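Side-chain contacts in DltD domain-containing protein (Beauveria bassiana, PDB 7D78), which probably acts as a thioesterase of polyketide biosynthesis that closes its acyl chain into a medium-ring lactone: residues I101-Q106 against A243-K248; S161-E166 against K170-L175; Q180-L183 against E187-M190; G198-P201 against G206-G209. One frame throughout, in Å; residues are numbered along the deposited sequence.

Contact 1. Residues I101-Q106 against A243-K248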
loop_
_atom_site.group_PDB
_atom_site.type_symbol
_atom_site.label_atom_id
_atom_site.label_comp_id
_atom_site.label_asym_id
_atom_site.label_seq_id
_atom_site.Cartn_x
_atom_site.Cartn_y
_atom_site.Cartn_z
ATOM N N ILE A 101 9.737 -2.168 -7.324
ATOM C CA ILE A 101 9.488 -0.776 -6.964
ATOM C C ILE A 101 8.151 -0.689 -6.234
ATOM O O ILE A 101 7.084 -0.790 -6.847
ATOM C CB ILE A 101 9.530 0.130 -8.196
ATOM C CG1 ILE A 101 10.974 0.234 -8.694
ATOM C CG2 ILE A 101 8.991 1.511 -7.868
ATOM C CD1 ILE A 101 11.090 0.598 -10.135
ATOM N N ASP A 102 8.216 -0.515 -4.912
ATOM C CA ASP A 102 7.047 -0.403 -4.047
ATOM C C ASP A 102 7.022 1.043 -3.581
ATOM O O ASP A 102 7.786 1.414 -2.675
ATOM C CB ASP A 102 7.133 -1.367 -2.860
ATOM C CG ASP A 102 5.888 -1.357 -1.997
ATOM O OD1 ASP A 102 5.037 -0.464 -2.160
ATOM O OD2 ASP A 102 5.759 -2.268 -1.149
ATOM N N PRO A 103 6.191 1.898 -4.179
ATOM C CA PRO A 103 6.242 3.325 -3.826
ATOM C C PRO A 103 5.919 3.577 -2.372
ATOM O O PRO A 103 6.489 4.497 -1.773
ATOM C CB PRO A 103 5.194 3.952 -4.756
ATOM C CG PRO A 103 4.242 2.801 -5.045
ATOM C CD PRO A 103 5.120 1.593 -5.138
ATOM N N LEU A 104 5.031 2.775 -1.773
ATOM C CA LEU A 104 4.717 2.983 -0.360
ATOM C C LEU A 104 5.881 2.578 0.541
ATOM O O LEU A 104 6.088 3.193 1.592
ATOM C CB LEU A 104 3.441 2.216 0.016
ATOM C CG LEU A 104 2.159 2.694 -0.690
ATOM C CD1 LEU A 104 0.967 1.842 -0.267
ATOM C CD2 LEU A 104 1.883 4.171 -0.410
ATOM N N GLN A 105 6.658 1.559 0.154
ATOM C CA GLN A 105 7.860 1.243 0.923
ATOM C C GLN A 105 8.909 2.333 0.765
ATOM O O GLN A 105 9.604 2.677 1.730
ATOM C CB GLN A 105 8.451 -0.106 0.504
ATOM C CG GLN A 105 9.572 -0.529 1.457
ATOM C CD GLN A 105 9.103 -0.543 2.916
ATOM O OE1 GLN A 105 8.192 -1.290 3.270
ATOM N NE2 GLN A 105 9.720 0.291 3.763
ATOM N N GLN A 106 9.049 2.878 -0.447
ATOM C CA GLN A 106 9.960 4.003 -0.648
ATOM C C GLN A 106 9.546 5.197 0.201
ATOM O O GLN A 106 10.401 5.902 0.750
ATOM C CB GLN A 106 10.002 4.396 -2.130
ATOM C CG GLN A 106 10.788 3.430 -2.995
ATOM C CD GLN A 106 10.963 3.939 -4.417
ATOM O OE1 GLN A 106 10.804 5.127 -4.684
ATOM N NE2 GLN A 106 11.300 3.042 -5.333
ATOM N N ALA A 243 -0.824 -1.207 -8.507
ATOM C CA ALA A 243 -2.275 -1.378 -8.526
ATOM C C ALA A 243 -2.897 -0.894 -7.225
ATOM O O ALA A 243 -3.993 -0.325 -7.230
ATOM C CB ALA A 243 -2.635 -2.845 -8.770
ATOM N N TRP A 244 -2.214 -1.148 -6.105
ATOM C CA TRP A 244 -2.702 -0.768 -4.784
ATOM C C TRP A 244 -2.603 0.736 -4.553
ATOM O O TRP A 244 -3.467 1.319 -3.889
ATOM C CB TRP A 244 -1.886 -1.471 -3.699
ATOM C CG TRP A 244 -1.890 -2.997 -3.619
ATOM C CD1 TRP A 244 -0.832 -3.784 -3.243
ATOM C CD2 TRP A 244 -2.986 -3.895 -3.859
ATOM N NE1 TRP A 244 -1.199 -5.103 -3.238
ATOM C CE2 TRP A 244 -2.512 -5.202 -3.610
ATOM C CE3 TRP A 244 -4.317 -3.724 -4.252
ATOM C CZ2 TRP A 244 -3.321 -6.331 -3.755
ATOM C CZ3 TRP A 244 -5.117 -4.837 -4.388
ATOM C CH2 TRP A 244 -4.615 -6.130 -4.147
ATOM N N TRP A 245 -1.561 1.367 -5.093
ATOM C CA TRP A 245 -1.226 2.749 -4.778
ATOM C C TRP A 245 -2.292 3.697 -5.301
ATOM O O TRP A 245 -2.667 3.640 -6.477
ATOM C CB TRP A 245 0.120 3.097 -5.406
ATOM C CG TRP A 245 0.842 4.279 -4.836
ATOM C CD1 TRP A 245 0.723 4.804 -3.575
ATOM C CD2 TRP A 245 1.840 5.063 -5.506
ATOM N NE1 TRP A 245 1.596 5.870 -3.423
ATOM C CE2 TRP A 245 2.283 6.049 -4.595
ATOM C CE3 TRP A 245 2.406 5.020 -6.791
ATOM C CZ2 TRP A 245 3.270 6.979 -4.927
ATOM C CZ3 TRP A 245 3.384 5.939 -7.116
ATOM C CH2 TRP A 245 3.814 6.904 -6.183
ATOM N N GLN A 246 -2.766 4.587 -4.431
ATOM C CA GLN A 246 -3.717 5.632 -4.802
ATOM C C GLN A 246 -3.119 6.989 -4.443
ATOM O O GLN A 246 -3.568 7.642 -3.494
ATOM C CB GLN A 246 -5.056 5.412 -4.101
ATOM C CG GLN A 246 -5.588 3.979 -4.262
ATOM C CD GLN A 246 -5.950 3.685 -5.686
ATOM O OE1 GLN A 246 -6.481 4.553 -6.381
ATOM N NE2 GLN A 246 -5.651 2.468 -6.149
ATOM N N PRO A 247 -2.096 7.437 -5.180
ATOM C CA PRO A 247 -1.346 8.626 -4.737
ATOM C C PRO A 247 -2.153 9.908 -4.766
ATOM O O PRO A 247 -1.906 10.794 -3.936
ATOM C CB PRO A 247 -0.168 8.688 -5.719
ATOM C CG PRO A 247 -0.643 7.949 -6.930
ATOM C CD PRO A 247 -1.548 6.859 -6.419
ATOM N N LYS A 248 -3.099 10.050 -5.703
ATOM C CA LYS A 248 -3.960 11.228 -5.686
ATOM C C LYS A 248 -4.681 11.357 -4.356
ATOM O O LYS A 248 -4.879 12.474 -3.863
ATOM C CB LYS A 248 -4.965 11.181 -6.841
ATOM C CG LYS A 248 -4.311 11.222 -8.211
ATOM C CD LYS A 248 -5.341 11.119 -9.339
ATOM C CE LYS A 248 -4.672 11.137 -10.709
ATOM N NZ LYS A 248 -5.641 10.862 -11.808
#
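W245 lays its indole flat against the first turn of helix 103-118, one face against P103 and the five-membered end near L104. From W245 CB, 4.1 Å from P103 CG, the chain swings CG anti to the backbone N (chi1 -160°), and this turn carries the ring across to the proline. CD1 then meets L104 CD2 at 3.4 Å, and NE1 lies almost as near that methyl, which approaches obliquely. At the fusion bond CD2 is 3.3 Å from P103 CG. Farther out, the six-membered ring sits squarely under P103 CB, a CH-pi contact with the carbon 3.3 Å from the centroid and 1° off the ring normal; at the far rim CH2 is still 3.6 Å from P103 CB. P247 CB covers the opposite face, so two prolines clamp the indole, while F135 and F162 add ring contacts around it. Replacing W245 by an alanine is likely to open a gap between P103 and P247. L104 also packs on W244 of the second subunit. Across this buried joint the chemistry is purely apolar: the fit depends on shape and on aliphatic C-H groups over a pi face, with direction supplied by the flat indole.

Contact 2. Residues S161-E166 against K170-L175. With NA (sodium ion), chain C.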
loop_
_atom_site.group_PDB
_atom_site.type_symbol
_atom_site.label_atom_id
_atom_site.label_comp_id
_atom_site.label_asym_id
_atom_site.label_seq_id
_atom_site.Cartn_x
_atom_site.Cartn_y
_atom_site.Cartn_z
ATOM N N SER A 161 -0.702 8.461 -12.187
ATOM C CA SER A 161 -1.512 7.319 -12.589
ATOM C C SER A 161 -0.625 6.383 -13.400
ATOM O O SER A 161 0.429 6.789 -13.904
ATOM C CB SER A 161 -2.741 7.744 -13.406
ATOM O OG SER A 161 -2.338 8.426 -14.583
ATOM N N PHE A 162 -1.061 5.124 -13.525
ATOM C CA PHE A 162 -0.173 4.089 -14.058
ATOM C C PHE A 162 -0.852 3.094 -14.992
ATOM O O PHE A 162 -0.245 2.667 -15.978
ATOM C CB PHE A 162 0.497 3.359 -12.890
ATOM C CG PHE A 162 1.268 4.288 -12.003
ATOM C CD1 PHE A 162 2.556 4.683 -12.356
ATOM C CD2 PHE A 162 0.672 4.851 -10.885
ATOM C CE1 PHE A 162 3.265 5.585 -11.579
ATOM C CE2 PHE A 162 1.369 5.753 -10.097
ATOM C CZ PHE A 162 2.670 6.115 -10.443
ATOM N N TYR A 163 -2.089 2.713 -14.692
ATOM C CA TYR A 163 -2.798 1.700 -15.462
ATOM C C TYR A 163 -3.641 2.343 -16.557
ATOM O O TYR A 163 -4.360 3.313 -16.305
ATOM C CB TYR A 163 -3.700 0.875 -14.543
ATOM C CG TYR A 163 -3.008 -0.293 -13.883
ATOM C CD1 TYR A 163 -2.217 -0.116 -12.749
ATOM C CD2 TYR A 163 -3.153 -1.583 -14.393
ATOM C CE1 TYR A 163 -1.583 -1.196 -12.144
ATOM C CE2 TYR A 163 -2.540 -2.663 -13.793
ATOM C CZ TYR A 163 -1.753 -2.468 -12.668
ATOM O OH TYR A 163 -1.141 -3.553 -12.092
ATOM N N GLN A 164 -3.561 1.793 -17.764
ATOM C CA GLN A 164 -4.581 2.011 -18.780
ATOM C C GLN A 164 -5.670 0.973 -18.558
ATOM O O GLN A 164 -5.373 -0.220 -18.441
ATOM C CB GLN A 164 -3.993 1.885 -20.191
ATOM C CG GLN A 164 -3.010 3.010 -20.545
ATOM C CD GLN A 164 -2.284 2.771 -21.863
ATOM O OE1 GLN A 164 -2.711 1.968 -22.683
ATOM N NE2 GLN A 164 -1.175 3.467 -22.061
ATOM N N ALA A 165 -6.927 1.422 -18.500
ATOM C CA ALA A 165 -7.999 0.527 -18.066
ATOM C C ALA A 165 -8.113 -0.709 -18.950
ATOM O O ALA A 165 -8.424 -1.799 -18.456
ATOM C CB ALA A 165 -9.332 1.279 -18.028
ATOM N N GLU A 166 -7.849 -0.573 -20.249
ATOM C CA GLU A 166 -8.026 -1.703 -21.152
ATOM C C GLU A 166 -6.980 -2.793 -20.944
ATOM O O GLU A 166 -7.194 -3.932 -21.381
ATOM C CB GLU A 166 -8.003 -1.213 -22.599
ATOM C CG GLU A 166 -6.718 -0.498 -22.998
ATOM C CD GLU A 166 -6.801 1.027 -22.885
ATOM O OE1 GLU A 166 -6.147 1.704 -23.713
ATOM O OE2 GLU A 166 -7.497 1.550 -21.974
ATOM N N LYS A 170 -5.584 -8.117 -18.078
ATOM C CA LYS A 170 -4.500 -8.969 -18.560
ATOM C C LYS A 170 -3.258 -8.823 -17.688
ATOM O O LYS A 170 -2.590 -9.816 -17.386
ATOM C CB LYS A 170 -4.179 -8.642 -20.019
ATOM C CG LYS A 170 -5.272 -9.080 -20.981
ATOM C CD LYS A 170 -4.792 -9.091 -22.428
ATOM C CE LYS A 170 -5.891 -9.582 -23.366
ATOM N NZ LYS A 170 -5.370 -9.918 -24.729
ATOM N N ALA A 171 -2.929 -7.591 -17.283
ATOM C CA ALA A 171 -1.811 -7.393 -16.359
ATOM C C ALA A 171 -2.056 -8.085 -15.018
ATOM O O ALA A 171 -1.141 -8.696 -14.458
ATOM C CB ALA A 171 -1.559 -5.902 -16.139
ATOM N N PHE A 172 -3.271 -7.965 -14.466
ATOM C CA PHE A 172 -3.584 -8.666 -13.223
ATOM C C PHE A 172 -3.399 -10.166 -13.385
ATOM O O PHE A 172 -2.869 -10.836 -12.493
ATOM C CB PHE A 172 -5.024 -8.374 -12.784
ATOM C CG PHE A 172 -5.229 -6.995 -12.202
ATOM C CD1 PHE A 172 -4.158 -6.122 -12.023
ATOM C CD2 PHE A 172 -6.509 -6.566 -11.856
ATOM C CE1 PHE A 172 -4.350 -4.840 -11.488
ATOM C CE2 PHE A 172 -6.711 -5.295 -11.320
ATOM C CZ PHE A 172 -5.624 -4.427 -11.137
ATOM N N LEU A 173 -3.856 -10.717 -14.513
ATOM C CA LEU A 173 -3.689 -12.145 -14.755
ATOM C C LEU A 173 -2.214 -12.525 -14.788
ATOM O O LEU A 173 -1.810 -13.546 -14.217
ATOM C CB LEU A 173 -4.374 -12.528 -16.065
ATOM C CG LEU A 173 -4.362 -14.016 -16.395
ATOM C CD1 LEU A 173 -4.956 -14.848 -15.242
ATOM C CD2 LEU A 173 -5.127 -14.238 -17.693
ATOM N N GLN A 174 -1.395 -11.707 -15.452
ATOM C CA GLN A 174 0.040 -11.968 -15.527
ATOM C C GLN A 174 0.672 -11.939 -14.144
ATOM O O GLN A 174 1.545 -12.757 -13.829
ATOM C CB GLN A 174 0.689 -10.923 -16.445
ATOM C CG GLN A 174 2.108 -11.213 -16.954
ATOM C CD GLN A 174 2.660 -10.037 -17.772
ATOM O OE1 GLN A 174 1.992 -9.019 -17.920
ATOM N NE2 GLN A 174 3.871 -10.184 -18.311
ATOM N N LEU A 175 0.252 -10.986 -13.315
ATOM C CA LEU A 175 0.721 -10.917 -11.935
ATOM C C LEU A 175 0.397 -12.199 -11.177
ATOM O O LEU A 175 1.264 -12.765 -10.501
ATOM C CB LEU A 175 0.092 -9.697 -11.239
ATOM C CG LEU A 175 0.702 -8.345 -11.623
ATOM C CD1 LEU A 175 -0.162 -7.187 -11.103
ATOM C CD2 LEU A 175 2.128 -8.254 -11.076
HETATM NA NA NA C . -6.874 -6.441 -20.139
#
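The hydroxyl of Y163 reaches F172 and L175 on helix 168-183, while its hydrogen bond goes elsewhere, to the backbone oxygen of Y239. With CG beside the backbone N (chi1 -86°), the Y163 ring leaves the loop toward the helix. OH meets F172 CE1 at 3.5 Å, lying at the edge of that phenyl ring and in its plane, and the L175 side chain points back toward it, CD1 3.9 Å away. The tyrosine ring is turned against the phenylalanine ring with planes at 61° and centroids 5.5 Å apart, an oblique pair whose closest carbons are Y163 CE2 and F172 CE1 at 3.7 Å. A171 CB supports the same CE2 from the helix surface, and A243 packs on both rings. Both segments belong to the long insertion between the parallel sheet strands 150-156 and 259-264, the place where alpha/beta hydrolases commonly carry a lid. A phenylalanine in place of Y163 would keep the ring packing but is likely to deprive the Y239 carbonyl of this hydroxyl partner. On the exposed side, a sodium ion is bound by the backbone O of E166 at 2.8 Å. K170 borders the same ion with its aliphatic stem, CG standing 3.2 Å from the metal, and the extended chain then carries NZ onward past it. F172 also packs on A145 of the second subunit.

Contact 3. Residues Q180-L183 against E187-M190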
loop_
_atom_site.group_PDB
_atom_site.type_symbol
_atom_site.label_atom_id
_atom_site.label_comp_id
_atom_site.label_asym_id
_atom_site.label_seq_id
_atom_site.Cartn_x
_atom_site.Cartn_y
_atom_site.Cartn_z
ATOM N N GLN A 180 2.125 -17.702 -9.010
ATOM C CA GLN A 180 2.082 -19.156 -9.118
ATOM C C GLN A 180 3.450 -19.714 -9.508
ATOM O O GLN A 180 3.906 -20.721 -8.948
ATOM C CB GLN A 180 1.012 -19.566 -10.130
ATOM C CG GLN A 180 -0.416 -19.163 -9.747
ATOM C CD GLN A 180 -1.426 -19.444 -10.860
ATOM O OE1 GLN A 180 -1.413 -18.779 -11.901
ATOM N NE2 GLN A 180 -2.304 -20.428 -10.647
ATOM N N SER A 181 4.124 -19.064 -10.456
ATOM C CA SER A 181 5.475 -19.478 -10.845
ATOM C C SER A 181 6.454 -19.370 -9.679
ATOM O O SER A 181 7.277 -20.270 -9.464
ATOM C CB SER A 181 5.949 -18.633 -12.040
ATOM O OG SER A 181 7.341 -18.760 -12.262
ATOM N N GLN A 182 6.379 -18.280 -8.904
ATOM C CA GLN A 182 7.263 -18.134 -7.751
ATOM C C GLN A 182 7.012 -19.226 -6.716
ATOM O O GLN A 182 7.958 -19.785 -6.155
ATOM C CB GLN A 182 7.086 -16.749 -7.119
ATOM C CG GLN A 182 7.681 -15.611 -7.940
ATOM C CD GLN A 182 7.799 -14.344 -7.135
ATOM O OE1 GLN A 182 8.256 -14.368 -5.990
ATOM N NE2 GLN A 182 7.359 -13.230 -7.710
ATOM N N LEU A 183 5.738 -19.552 -6.462
ATOM C CA LEU A 183 5.405 -20.622 -5.524
ATOM C C LEU A 183 5.935 -21.977 -5.974
ATOM O O LEU A 183 6.120 -22.865 -5.136
ATOM C CB LEU A 183 3.892 -20.699 -5.331
ATOM C CG LEU A 183 3.246 -19.508 -4.603
ATOM C CD1 LEU A 183 1.725 -19.656 -4.591
ATOM C CD2 LEU A 183 3.777 -19.383 -3.184
ATOM N N GLU A 187 12.342 -17.697 -9.585
ATOM C CA GLU A 187 12.584 -16.316 -9.201
ATOM C C GLU A 187 11.520 -15.408 -9.816
ATOM O O GLU A 187 10.877 -15.772 -10.808
ATOM C CB GLU A 187 13.981 -15.877 -9.648
ATOM C CG GLU A 187 15.147 -16.461 -8.805
ATOM C CD GLU A 187 15.234 -15.894 -7.378
ATOM O OE1 GLU A 187 15.425 -14.664 -7.221
ATOM O OE2 GLU A 187 15.125 -16.687 -6.407
ATOM N N PRO A 188 11.304 -14.229 -9.230
ATOM C CA PRO A 188 10.321 -13.285 -9.786
ATOM C C PRO A 188 10.586 -12.960 -11.248
ATOM O O PRO A 188 11.730 -12.778 -11.670
ATOM C CB PRO A 188 10.495 -12.037 -8.906
ATOM C CG PRO A 188 11.024 -12.560 -7.614
ATOM C CD PRO A 188 11.882 -13.743 -7.964
ATOM N N PHE A 189 9.515 -12.870 -12.024
ATOM C CA PHE A 189 9.652 -12.502 -13.423
ATOM C C PHE A 189 10.140 -11.056 -13.535
ATOM O O PHE A 189 9.637 -10.162 -12.843
ATOM C CB PHE A 189 8.318 -12.693 -14.146
ATOM C CG PHE A 189 8.371 -12.380 -15.619
ATOM C CD1 PHE A 189 9.004 -13.235 -16.502
ATOM C CD2 PHE A 189 7.777 -11.230 -16.118
ATOM C CE1 PHE A 189 9.044 -12.952 -17.859
ATOM C CE2 PHE A 189 7.821 -10.937 -17.477
ATOM C CZ PHE A 189 8.455 -11.803 -18.344
ATOM N N MET A 190 11.138 -10.835 -14.393
ATOM C CA MET A 190 11.704 -9.520 -14.653
ATOM C C MET A 190 11.427 -9.094 -16.092
ATOM O O MET A 190 11.325 -9.925 -16.997
ATOM C CB MET A 190 13.217 -9.500 -14.409
ATOM C CG MET A 190 13.648 -10.085 -13.091
ATOM S SD MET A 190 13.121 -9.038 -11.729
ATOM C CE MET A 190 14.259 -7.663 -11.856
HETATM O O HOH W 1 8.282 -16.344 -11.377
#
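Van der Waals contact between Q182 and P188 makes up most of this joint. The glutamine amide lies across the proline ring, the two side chains crossing at about a right angle: NE2 is 3.6 Å from P188 CB, and OE1 is 3.7 Å from P188 CG. With CG beside the backbone N (chi1 -73°) and the chain extended beyond it, Q182 leaves the helix flank and lays its amide over the ring, while its CG stays near the E187 carbonyl carbon at 4.3 Å. This is the place where helix 168-183 ends and the chain doubles back past its last turn toward the short strand 190-191. The polar link between the segments runs through water: S181 OG donates to it at 2.7 Å, and the water in turn donates to E187 O over the same distance. S181 OG is hydrogen-bonded to N186 ND2 as well, so the serine ties into the turn at two points. A carboxylate one turn back along the helix serves both sides, D178 OD2 taking Q182 NE2 and D178 OD1 taking F189 N; the first of these bonds fixes which end of the amide faces P188 CB. Q182 also packs on I35 of the second subunit.

Contact 4. Residues G198-P201 against G206-G209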
loop_
_atom_site.group_PDB
_atom_site.type_symbol
_atom_site.label_atom_id
_atom_site.label_comp_id
_atom_site.label_asym_id
_atom_site.label_seq_id
_atom_site.Cartn_x
_atom_site.Cartn_y
_atom_site.Cartn_z
ATOM N N GLY A 198 8.258 0.976 -26.749
ATOM C CA GLY A 198 7.909 1.915 -25.698
ATOM C C GLY A 198 6.816 1.450 -24.764
ATOM O O GLY A 198 6.303 2.258 -23.977
ATOM N N GLU A 199 6.452 0.173 -24.808
ATOM C CA GLU A 199 5.265 -0.308 -24.123
ATOM C C GLU A 199 5.642 -1.112 -22.889
ATOM O O GLU A 199 6.777 -1.560 -22.724
ATOM C CB GLU A 199 4.405 -1.163 -25.062
ATOM C CG GLU A 199 3.840 -0.398 -26.246
ATOM C CD GLU A 199 2.935 -1.255 -27.120
ATOM O OE1 GLU A 199 3.306 -2.409 -27.421
ATOM O OE2 GLU A 199 1.847 -0.777 -27.497
ATOM N N ASN A 200 4.644 -1.323 -22.042
ATOM C CA ASN A 200 4.785 -2.184 -20.878
ATOM C C ASN A 200 3.405 -2.729 -20.542
ATOM O O ASN A 200 2.392 -2.233 -21.058
ATOM C CB ASN A 200 5.405 -1.422 -19.696
ATOM C CG ASN A 200 4.654 -0.157 -19.362
ATOM O OD1 ASN A 200 3.493 -0.204 -18.961
ATOM N ND2 ASN A 200 5.316 0.989 -19.516
ATOM N N PRO A 201 3.328 -3.765 -19.693
ATOM C CA PRO A 201 2.056 -4.493 -19.542
ATOM C C PRO A 201 0.905 -3.682 -18.979
ATOM O O PRO A 201 -0.255 -4.035 -19.237
ATOM C CB PRO A 201 2.428 -5.648 -18.604
ATOM C CG PRO A 201 3.859 -5.898 -18.901
ATOM C CD PRO A 201 4.444 -4.516 -19.088
ATOM N N GLY A 206 3.423 6.783 -20.656
ATOM C CA GLY A 206 3.518 7.019 -22.082
ATOM C C GLY A 206 3.502 5.780 -22.940
ATOM O O GLY A 206 3.715 5.889 -24.154
ATOM N N SER A 207 3.242 4.611 -22.350
ATOM C CA SER A 207 3.242 3.352 -23.085
ATOM C C SER A 207 2.255 3.401 -24.242
ATOM O O SER A 207 1.080 3.729 -24.063
ATOM C CB SER A 207 2.894 2.202 -22.137
ATOM O OG SER A 207 2.671 0.987 -22.829
ATOM N N GLY A 208 2.737 3.062 -25.434
ATOM C CA GLY A 208 1.936 3.148 -26.629
ATOM C C GLY A 208 2.052 4.465 -27.357
ATOM O O GLY A 208 1.559 4.581 -28.486
ATOM N N GLY A 209 2.696 5.458 -26.756
ATOM C CA GLY A 209 2.851 6.743 -27.379
ATOM C C GLY A 209 4.300 7.165 -27.441
ATOM O O GLY A 209 5.221 6.380 -27.178
#
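S207 points its side chain at the backbone of E199 and N200 and is flanked there by the side chains of the same two residues. The hydroxyl reaches the amide of N200 because chi1 of S207 is 171°, with OG turned away from the serine's N: N200 N donates to S207 OG at 3.1 Å with an angle of 147° at the hydrogen. The same oxygen is 3.2 Å from E199 CA, so it is pressed close to the chain. E199 runs extended alongside the hydroxyl and past it, CG coming to 3.7 Å from G208 N, and its OE2 comes to 4.0 Å from G208 CA. N200 takes the crowded position between its backbone N and carbonyl carbon (chi1 54°), which brings the amide beside S207, ND2 3.8 Å from S207 CB. OD1 of that amide accepts from M204 N, in the loop between the segments. Backbone meets backbone as well: S207 CA sends its hydrogen to G198 O, 3.4 Å away and nearly straight. S207 is the second residue of a type II beta turn, G206-G209, closed by G209 N to G206 O at 2.8 Å, and G208 supplies the positive phi of the third position. G209 is the N-cap residue of helix 210-220, so the turn leads directly into that helix; S207 O receives Q164 NE2 from the loop before helix 168-183, and N200 and P201 rest on Y239 of helix 238-244.

How the contacts relate
Contacts 1 and 2 are buried and mainly apolar, contact 3 lies at the surface, and contact 4 is partly buried. Contacts 2, 3 and 4 are nested in the long chain loop that contact 1 closes. The first two abut through aromatic packing. Contacts 2 and 3 share helix 168-183, at its start and its end, and their chemistry diverges accordingly: aromatic packing with a sodium ion at the edge in one, a water bridge and an amide on proline in the other. Contact 4 is polar, a serine hydroxyl taking a backbone N-H, and joins contact 2 through Q164 and S207. The second subunit touches all but contact 4.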